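PDB 5TX7: D-isomer specific 2-hydroxyacid dehydrogenase family protein from Desulfovibrio vulgaris, which probably catalyses NAD(P)-dependent interconversion of D-2-hydroxyacids and 2-oxoacids. Local coordinates for residues Ile4-Gly9 and Leu28-Arg33; Tyr10-Gly15 and Thr293-Leu298; Leu73-Asp78 and Val92-Gly97. All blocks are in the same frame, centred on the assembly; numbering follows the deposited sequence.

Contact 1 (Ile4-Gly9 and Leu28-Arg33); sequences IVALDG and LVVHPR
Strands 4-6 and 28-30 run parallel, their axes 4.8 Å apart. Ile4 O receives Val29 N nearly along the C=O axis at 2.9 Å. The side chain of Ile4 crosses that of Leu28 obliquely: its CG2, anti to the backbone N, lies 3.7 Å from Leu28 CD1. Val5 projects with Val29 to the other face of the sheet, where its CG1 sits at the edge of the His31 imidazole, in the ring plane and 4.0 Å from His31 ND1. Ala6 bonds through both backbone groups, its N to Val29 O and its O to His31 N, while its CB, back on the face of Ile4 and Leu28, rests 4.2 Å from Val30 CG1. Past the strand, Leu7 turns its side chain away. Asp8 has CG between backbone N and carbonyl carbon (chi1 60°), and its carboxylate leaves the pair to take the amides of Asn52 and Lys53. Beyond the strand ends, Gly9 N adds a further bond to His31 O, 2.9 Å away in the carbonyl plane and almost straight at 175°. With helix 20-23 between them in sequence, the strands form the opening beta-alpha-beta unit of a flavodoxin-like parallel sheet, as in the catalytic domains of this family.

Contact 2 (Tyr10-Gly15 and Thr293-Leu298); sequences YTLNPG and TARRTL
The loop leaving the first strand of the flavodoxin-like domain meets the long helix 292-310 here, so that a segment near the N terminus is tied to one near the C terminus. Residues 10-12 have helical backbone angles, and Pro14 then centres an inverse gamma turn. Two helix side chains one turn apart, Arg295 and Leu298, point at this loop. Leu12 answers with its CD1, carried toward the helix by a CG anti to the backbone N (chi1 176°). That methyl lies 3.4 Å from Arg295 O and 3.8 Å from Leu298 CD2, the two leucines crossing obliquely. The aliphatic part of Arg295 runs beside the loop backbone, its CB 3.8 Å from Leu12 CD1 and its CD 3.4 Å from Thr11 O. A bend at chi3 (-65°) then brings the guanidinium to the loop. Its NH1 also forms a salt bridge with Asp16 and its NE donates to Ala290 O; with NH2 bonded as well, all three nitrogens are engaged, which fixes the orientation of the group; the nearby carboxylate probably offsets the buried charge. Pro14 approaches the arginine tip to tip, with Pro14 CD 3.5 Å from Arg295 NH1. On the far side of the loop, Pro14 CB sits over one face of the Tyr10 ring, offset toward its rim. The bond across the contact runs from Arg295 NH1 to Leu12 O over 3.0 Å, with the oxygen in the guanidinium plane but the donor 44° above the plane of the carbonyl.

Contact 3 (Leu73-Asp78 and Val92-Gly97); sequences LATGYD and VSNVPG
Two loops meet at the carboxyl end of the parallel sheet of the flavodoxin-like domain, one following strand 69-72 and the other following the neighbouring strand 92-93. In relatives the first of these loops lies at the cleft between the domains and helps hold the substrate carboxylate, a role that is possible but not established here. Three hydrogen bonds join the loops. Val95 N reaches Ala74 O at 3.0 Å, with the donor 34° above the carbonyl plane. Asn94 sends its side chain across: with CG between the backbone N and carbonyl carbon (chi1 71°), ND2 comes to a lone pair of Thr75 O at 2.8 Å, and the acceptor lies close to the amide plane. Thr75 then gives its hydroxyl back, OG1 to a lone pair of Val95 O at 3.0 Å. Thr75 thus accepts from one residue of the second loop and donates to the next, adding two bonds to the backbone one. Tyr77 crosses the amide of Asn94 obliquely; Asn94 ND2 sits at the ring edge, 3.8 Å from Tyr77 CE2, with the two planes 70° apart. Tyr77 also leans on Val82 of helix 82-87 and Val72 of strand 69-72, while Val95 packs on Leu298 and Ser301 of helix 292-310, whose Asn305 binds Asn94 O, so the paired loops are held between these two helices at the strand ends.

Overall arrangement
From the N terminus, the chain runs through 4-9 straight into 10-15, and contact 1 closes the first loop when 28-33 returns beside the first strand. Contact 2 closes only some 280 residues later, at helix 292-310, so its segments alternate with those of contact 1. Contact 3 follows contact 1 in series, and both of its segments fall within the long span that contact 2 bridges. Contacts 1 and 3 belong to the same parallel sheet, with centres about 16 Å apart. Contact 2 touches both: Tyr10 N probably bonds to Pro32 O, while Leu298 packs on Val95 and Leu12 on Leu73, linking helix 292-310 to the sheet's loops.

Contact 1 (Ile4-Gly9 and Leu28-Arg33)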
loop_
_atom_site.group_PDB
_atom_site.type_symbol
_atom_site.label_atom_id
_atom_site.label_comp_id
_atom_site.label_asym_id
_atom_site.label_seq_id
_atom_site.Cartn_x
_atom_site.Cartn_y
_atom_site.Cartn_z
ATOM N N ILE A 4 1.373 -17.474 35.864
ATOM C CA ILE A 4 1.470 -16.334 34.943
ATOM C C ILE A 4 0.071 -15.830 34.601
ATOM O O ILE A 4 -0.788 -16.619 34.217
ATOM C CB ILE A 4 2.187 -16.726 33.625
ATOM C CG1 ILE A 4 3.564 -17.332 33.932
ATOM C CG2 ILE A 4 2.385 -15.508 32.759
ATOM C CD1 ILE A 4 4.359 -17.821 32.751
ATOM N N VAL A 5 -0.150 -14.522 34.690
ATOM C CA VAL A 5 -1.458 -13.939 34.367
ATOM C C VAL A 5 -1.322 -12.831 33.317
ATOM O O VAL A 5 -0.552 -11.878 33.505
ATOM C CB VAL A 5 -2.160 -13.390 35.619
ATOM C CG1 VAL A 5 -3.519 -12.798 35.275
ATOM C CG2 VAL A 5 -2.349 -14.509 36.630
ATOM N N ALA A 6 -2.074 -12.972 32.217
ATOM C CA ALA A 6 -2.212 -11.907 31.216
ATOM C C ALA A 6 -3.528 -11.150 31.475
ATOM O O ALA A 6 -4.626 -11.723 31.374
ATOM C CB ALA A 6 -2.183 -12.489 29.813
ATOM N N LEU A 7 -3.401 -9.876 31.827
ATOM C CA LEU A 7 -4.549 -9.059 32.213
ATOM C C LEU A 7 -5.326 -8.505 31.018
ATOM O O LEU A 7 -6.505 -8.212 31.144
ATOM C CB LEU A 7 -4.117 -7.919 33.157
ATOM C CG LEU A 7 -3.547 -8.365 34.508
ATOM C CD1 LEU A 7 -2.982 -7.178 35.276
ATOM C CD2 LEU A 7 -4.591 -9.098 35.353
ATOM N N ASP A 8 -4.674 -8.346 29.871
ATOM C CA ASP A 8 -5.383 -7.954 28.648
ATOM C C ASP A 8 -4.746 -8.559 27.419
ATOM O O ASP A 8 -4.068 -7.883 26.672
ATOM C CB ASP A 8 -5.511 -6.417 28.532
ATOM C CG ASP A 8 -4.171 -5.692 28.506
ATOM O OD1 ASP A 8 -3.185 -6.205 29.083
ATOM O OD2 ASP A 8 -4.115 -4.580 27.923
ATOM N N GLY A 9 -4.979 -9.853 27.238
ATOM C CA GLY A 9 -4.351 -10.626 26.169
ATOM C C GLY A 9 -5.083 -10.654 24.837
ATOM O O GLY A 9 -4.546 -11.155 23.841
ATOM N N LEU A 28 -0.579 -20.578 32.835
ATOM C CA LEU A 28 -1.059 -19.303 32.308
ATOM C C LEU A 28 -2.562 -19.156 32.440
ATOM O O LEU A 28 -3.295 -20.109 32.200
ATOM C CB LEU A 28 -0.692 -19.181 30.836
ATOM C CG LEU A 28 -1.078 -17.910 30.086
ATOM C CD1 LEU A 28 -0.400 -16.695 30.669
ATOM C CD2 LEU A 28 -0.667 -18.082 28.651
ATOM N N VAL A 29 -3.002 -17.963 32.828
ATOM C CA VAL A 29 -4.404 -17.573 32.727
ATOM C C VAL A 29 -4.447 -16.314 31.866
ATOM O O VAL A 29 -3.676 -15.381 32.109
ATOM C CB VAL A 29 -5.028 -17.310 34.100
ATOM C CG1 VAL A 29 -6.482 -16.940 33.953
ATOM C CG2 VAL A 29 -4.955 -18.553 34.956
ATOM N N VAL A 30 -5.314 -16.295 30.852
ATOM C CA VAL A 30 -5.416 -15.159 29.941
ATOM C C VAL A 30 -6.792 -14.532 30.042
ATOM O O VAL A 30 -7.769 -15.135 29.640
ATOM C CB VAL A 30 -5.177 -15.578 28.479
ATOM C CG1 VAL A 30 -5.242 -14.351 27.563
ATOM C CG2 VAL A 30 -3.840 -16.303 28.328
ATOM N N HIS A 31 -6.857 -13.319 30.587
ATOM C CA HIS A 31 -8.067 -12.509 30.542
ATOM C C HIS A 31 -8.004 -11.627 29.304
ATOM O O HIS A 31 -6.937 -11.098 28.974
ATOM C CB HIS A 31 -8.201 -11.630 31.773
ATOM C CG HIS A 31 -8.329 -12.399 33.045
ATOM N ND1 HIS A 31 -7.264 -12.624 33.886
ATOM C CD2 HIS A 31 -9.401 -12.973 33.633
ATOM C CE1 HIS A 31 -7.665 -13.319 34.931
ATOM N NE2 HIS A 31 -8.956 -13.548 34.800
ATOM N N PRO A 32 -9.130 -11.475 28.602
ATOM C CA PRO A 32 -9.100 -10.707 27.370
ATOM C C PRO A 32 -8.859 -9.227 27.612
ATOM O O PRO A 32 -8.182 -8.572 26.823
ATOM C CB PRO A 32 -10.473 -10.977 26.737
ATOM C CG PRO A 32 -11.336 -11.455 27.814
ATOM C CD PRO A 32 -10.451 -12.076 28.861
ATOM N N ARG A 33 -9.444 -8.723 28.688
ATOM C CA ARG A 33 -9.169 -7.385 29.212
ATOM C C ARG A 33 -9.539 -7.371 30.688
ATOM O O ARG A 33 -10.246 -8.280 31.167
ATOM C CB ARG A 33 -9.972 -6.331 28.460
ATOM C CG ARG A 33 -11.464 -6.526 28.513
ATOM C CD ARG A 33 -12.184 -5.787 27.380
ATOM N NE ARG A 33 -11.827 -6.262 26.039
ATOM C CZ ARG A 33 -12.296 -7.362 25.440
ATOM N NH1 ARG A 33 -13.142 -8.186 26.055
ATOM N NH2 ARG A 33 -11.882 -7.673 24.204
#

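Contact 2 (Tyr10-Gly15 and Thr293-Leu298)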
loop_
_atom_site.group_PDB
_atom_site.type_symbol
_atom_site.label_atom_id
_atom_site.label_comp_id
_atom_site.label_asym_id
_atom_site.label_seq_id
_atom_site.Cartn_x
_atom_site.Cartn_y
_atom_site.Cartn_z
ATOM N N TYR A 10 -6.288 -10.104 24.780
ATOM C CA TYR A 10 -7.086 -10.214 23.561
ATOM C C TYR A 10 -6.430 -9.517 22.364
ATOM O O TYR A 10 -6.281 -10.134 21.320
ATOM C CB TYR A 10 -8.501 -9.687 23.774
ATOM C CG TYR A 10 -9.390 -9.888 22.570
ATOM C CD1 TYR A 10 -9.789 -11.170 22.172
ATOM C CD2 TYR A 10 -9.801 -8.815 21.806
ATOM C CE1 TYR A 10 -10.602 -11.353 21.058
ATOM C CE2 TYR A 10 -10.608 -8.983 20.702
ATOM C CZ TYR A 10 -11.013 -10.249 20.318
ATOM O OH TYR A 10 -11.836 -10.388 19.203
ATOM N N THR A 11 -6.030 -8.258 22.526
ATOM C CA THR A 11 -5.358 -7.504 21.456
ATOM C C THR A 11 -4.035 -8.155 20.983
ATOM O O THR A 11 -3.740 -8.124 19.790
ATOM C CB THR A 11 -5.079 -6.024 21.842
ATOM O OG1 THR A 11 -4.317 -5.962 23.045
ATOM C CG2 THR A 11 -6.390 -5.239 22.057
ATOM N N LEU A 12 -3.268 -8.776 21.881
ATOM C CA LEU A 12 -2.100 -9.549 21.438
ATOM C C LEU A 12 -2.485 -10.809 20.651
ATOM O O LEU A 12 -1.870 -11.108 19.619
ATOM C CB LEU A 12 -1.202 -9.927 22.597
ATOM C CG LEU A 12 0.006 -10.832 22.253
ATOM C CD1 LEU A 12 0.936 -10.239 21.195
ATOM C CD2 LEU A 12 0.778 -11.140 23.513
ATOM N N ASN A 13 -3.480 -11.547 21.138
ATOM C CA ASN A 13 -3.884 -12.819 20.518
ATOM C C ASN A 13 -5.387 -12.989 20.525
ATOM O O ASN A 13 -5.933 -13.633 21.426
ATOM C CB ASN A 13 -3.245 -14.019 21.228
ATOM C CG ASN A 13 -3.629 -15.356 20.598
ATOM O OD1 ASN A 13 -4.205 -15.424 19.526
ATOM N ND2 ASN A 13 -3.284 -16.421 21.275
ATOM N N PRO A 14 -6.066 -12.452 19.502
ATOM C CA PRO A 14 -7.513 -12.625 19.372
ATOM C C PRO A 14 -7.836 -13.901 18.582
ATOM O O PRO A 14 -8.681 -13.890 17.670
ATOM C CB PRO A 14 -7.921 -11.363 18.616
ATOM C CG PRO A 14 -6.753 -11.150 17.683
ATOM C CD PRO A 14 -5.546 -11.524 18.479
ATOM N N GLY A 15 -7.145 -14.989 18.916
ATOM C CA GLY A 15 -7.411 -16.305 18.356
ATOM C C GLY A 15 -6.606 -16.701 17.122
ATOM O O GLY A 15 -6.849 -17.772 16.565
ATOM N N THR A 293 2.295 -11.034 12.163
ATOM C CA THR A 293 3.731 -11.251 12.335
ATOM C C THR A 293 4.331 -10.540 13.557
ATOM O O THR A 293 5.132 -11.126 14.289
ATOM C CB THR A 293 4.484 -10.809 11.079
ATOM O OG1 THR A 293 4.029 -11.604 9.979
ATOM C CG2 THR A 293 5.995 -10.972 11.229
ATOM N N ALA A 294 3.957 -9.280 13.756
ATOM C CA ALA A 294 4.489 -8.494 14.861
ATOM C C ALA A 294 4.009 -9.029 16.214
ATOM O O ALA A 294 4.773 -9.099 17.162
ATOM C CB ALA A 294 4.114 -7.023 14.696
ATOM N N ARG A 295 2.742 -9.406 16.284
ATOM C CA ARG A 295 2.182 -9.973 17.495
ATOM C C ARG A 295 2.808 -11.340 17.823
ATOM O O ARG A 295 3.088 -11.644 18.971
ATOM C CB ARG A 295 0.646 -10.013 17.398
ATOM C CG ARG A 295 0.058 -8.603 17.459
ATOM C CD ARG A 295 -1.455 -8.495 17.344
ATOM N NE ARG A 295 -1.991 -8.913 16.054
ATOM C CZ ARG A 295 -2.549 -10.099 15.773
ATOM N NH1 ARG A 295 -2.639 -11.074 16.669
ATOM N NH2 ARG A 295 -3.028 -10.320 14.545
ATOM N N ARG A 296 3.060 -12.129 16.801
ATOM C CA ARG A 296 3.801 -13.388 16.920
ATOM C C ARG A 296 5.208 -13.151 17.502
ATOM O O ARG A 296 5.661 -13.887 18.382
ATOM C CB ARG A 296 3.897 -14.072 15.545
ATOM C CG ARG A 296 3.520 -15.539 15.493
ATOM C CD ARG A 296 3.163 -15.995 14.066
ATOM N N THR A 297 5.879 -12.106 17.028
ATOM C CA THR A 297 7.211 -11.756 17.498
ATOM C C THR A 297 7.152 -11.259 18.945
ATOM O O THR A 297 7.979 -11.635 19.784
ATOM C CB THR A 297 7.829 -10.673 16.580
ATOM O OG1 THR A 297 8.007 -11.224 15.265
ATOM C CG2 THR A 297 9.176 -10.149 17.122
ATOM N N LEU A 298 6.172 -10.395 19.205
ATOM C CA LEU A 298 5.865 -9.908 20.547
ATOM C C LEU A 298 5.638 -11.043 21.561
ATOM O O LEU A 298 6.109 -10.972 22.697
ATOM C CB LEU A 298 4.675 -8.946 20.477
ATOM C CG LEU A 298 4.188 -8.239 21.721
ATOM C CD1 LEU A 298 5.308 -7.588 22.502
ATOM C CD2 LEU A 298 3.148 -7.205 21.310
#

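Contact 3 (Leu73-Asp78 and Val92-Gly97)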
loop_
_atom_site.group_PDB
_atom_site.type_symbol
_atom_site.label_atom_id
_atom_site.label_comp_id
_atom_site.label_asym_id
_atom_site.label_seq_id
_atom_site.Cartn_x
_atom_site.Cartn_y
_atom_site.Cartn_z
ATOM N N LEU A 73 3.620 -5.908 27.209
ATOM C CA LEU A 73 3.371 -6.421 25.860
ATOM C C LEU A 73 3.325 -5.264 24.867
ATOM O O LEU A 73 2.343 -5.061 24.145
ATOM C CB LEU A 73 2.058 -7.218 25.831
ATOM C CG LEU A 73 1.898 -8.366 26.833
ATOM C CD1 LEU A 73 0.453 -8.851 26.872
ATOM C CD2 LEU A 73 2.845 -9.500 26.494
ATOM N N ALA A 74 4.428 -4.533 24.826
ATOM C CA ALA A 74 4.547 -3.286 24.096
ATOM C C ALA A 74 5.970 -2.775 24.270
ATOM O O ALA A 74 6.725 -3.292 25.078
ATOM C CB ALA A 74 3.550 -2.248 24.633
ATOM N N THR A 75 6.315 -1.756 23.508
ATOM C CA THR A 75 7.555 -1.020 23.706
ATOM C C THR A 75 7.341 0.046 24.784
ATOM O O THR A 75 8.224 0.301 25.608
ATOM C CB THR A 75 8.001 -0.354 22.395
ATOM O OG1 THR A 75 8.007 -1.330 21.337
ATOM C CG2 THR A 75 9.396 0.231 22.546
ATOM N N GLY A 76 6.167 0.672 24.759
ATOM C CA GLY A 76 5.781 1.648 25.760
ATOM C C GLY A 76 5.266 1.015 27.026
ATOM O O GLY A 76 4.646 -0.048 27.002
ATOM N N TYR A 77 5.529 1.681 28.139
ATOM C CA TYR A 77 5.145 1.211 29.469
ATOM C C TYR A 77 4.649 2.394 30.319
ATOM O O TYR A 77 4.811 2.407 31.541
ATOM C CB TYR A 77 6.328 0.464 30.124
ATOM C CG TYR A 77 7.639 1.205 30.036
ATOM C CD1 TYR A 77 8.001 2.152 31.006
ATOM C CD2 TYR A 77 8.516 0.977 28.987
ATOM C CE1 TYR A 77 9.189 2.856 30.913
ATOM C CE2 TYR A 77 9.713 1.672 28.886
ATOM C CZ TYR A 77 10.051 2.610 29.851
ATOM O OH TYR A 77 11.241 3.315 29.756
ATOM N N ASP A 78 4.001 3.364 29.669
ATOM C CA ASP A 78 3.642 4.640 30.317
ATOM C C ASP A 78 2.599 4.470 31.423
ATOM O O ASP A 78 2.550 5.277 32.339
ATOM C CB ASP A 78 3.169 5.687 29.281
ATOM C CG ASP A 78 3.577 7.129 29.667
ATOM O OD1 ASP A 78 4.775 7.367 29.980
ATOM O OD2 ASP A 78 2.704 8.034 29.651
ATOM N N VAL A 92 10.809 -4.899 35.609
ATOM C CA VAL A 92 9.797 -4.711 34.573
ATOM C C VAL A 92 10.515 -4.765 33.239
ATOM O O VAL A 92 11.458 -3.996 33.007
ATOM C CB VAL A 92 9.042 -3.370 34.700
ATOM C CG1 VAL A 92 7.968 -3.256 33.638
ATOM C CG2 VAL A 92 8.401 -3.254 36.069
ATOM N N SER A 93 10.067 -5.664 32.370
ATOM C CA SER A 93 10.612 -5.750 31.023
ATOM C C SER A 93 9.598 -5.287 29.968
ATOM O O SER A 93 8.378 -5.433 30.163
ATOM C CB SER A 93 11.054 -7.183 30.732
ATOM O OG SER A 93 12.168 -7.544 31.525
ATOM N N ASN A 94 10.113 -4.744 28.859
ATOM C CA ASN A 94 9.283 -4.460 27.673
ATOM C C ASN A 94 9.785 -5.251 26.470
ATOM O O ASN A 94 10.645 -6.114 26.624
ATOM C CB ASN A 94 9.225 -2.943 27.400
ATOM C CG ASN A 94 10.528 -2.375 26.877
ATOM O OD1 ASN A 94 11.587 -3.031 26.889
ATOM N ND2 ASN A 94 10.461 -1.135 26.423
ATOM N N VAL A 95 9.229 -4.973 25.290
ATOM C CA VAL A 95 9.678 -5.574 24.045
ATOM C C VAL A 95 9.903 -4.481 22.996
ATOM O O VAL A 95 8.939 -4.006 22.383
ATOM C CB VAL A 95 8.637 -6.564 23.495
ATOM C CG1 VAL A 95 9.185 -7.270 22.257
ATOM C CG2 VAL A 95 8.209 -7.567 24.569
ATOM N N PRO A 96 11.161 -4.065 22.784
ATOM C CA PRO A 96 11.438 -3.151 21.665
ATOM C C PRO A 96 11.571 -3.890 20.331
ATOM O O PRO A 96 11.873 -5.083 20.315
ATOM C CB PRO A 96 12.764 -2.496 22.064
ATOM C CG PRO A 96 13.442 -3.514 22.917
ATOM C CD PRO A 96 12.371 -4.371 23.566
ATOM N N GLY A 97 11.302 -3.190 19.232
ATOM C CA GLY A 97 11.578 -3.701 17.885
ATOM C C GLY A 97 10.617 -4.694 17.241
ATOM O O GLY A 97 10.772 -5.005 16.062
#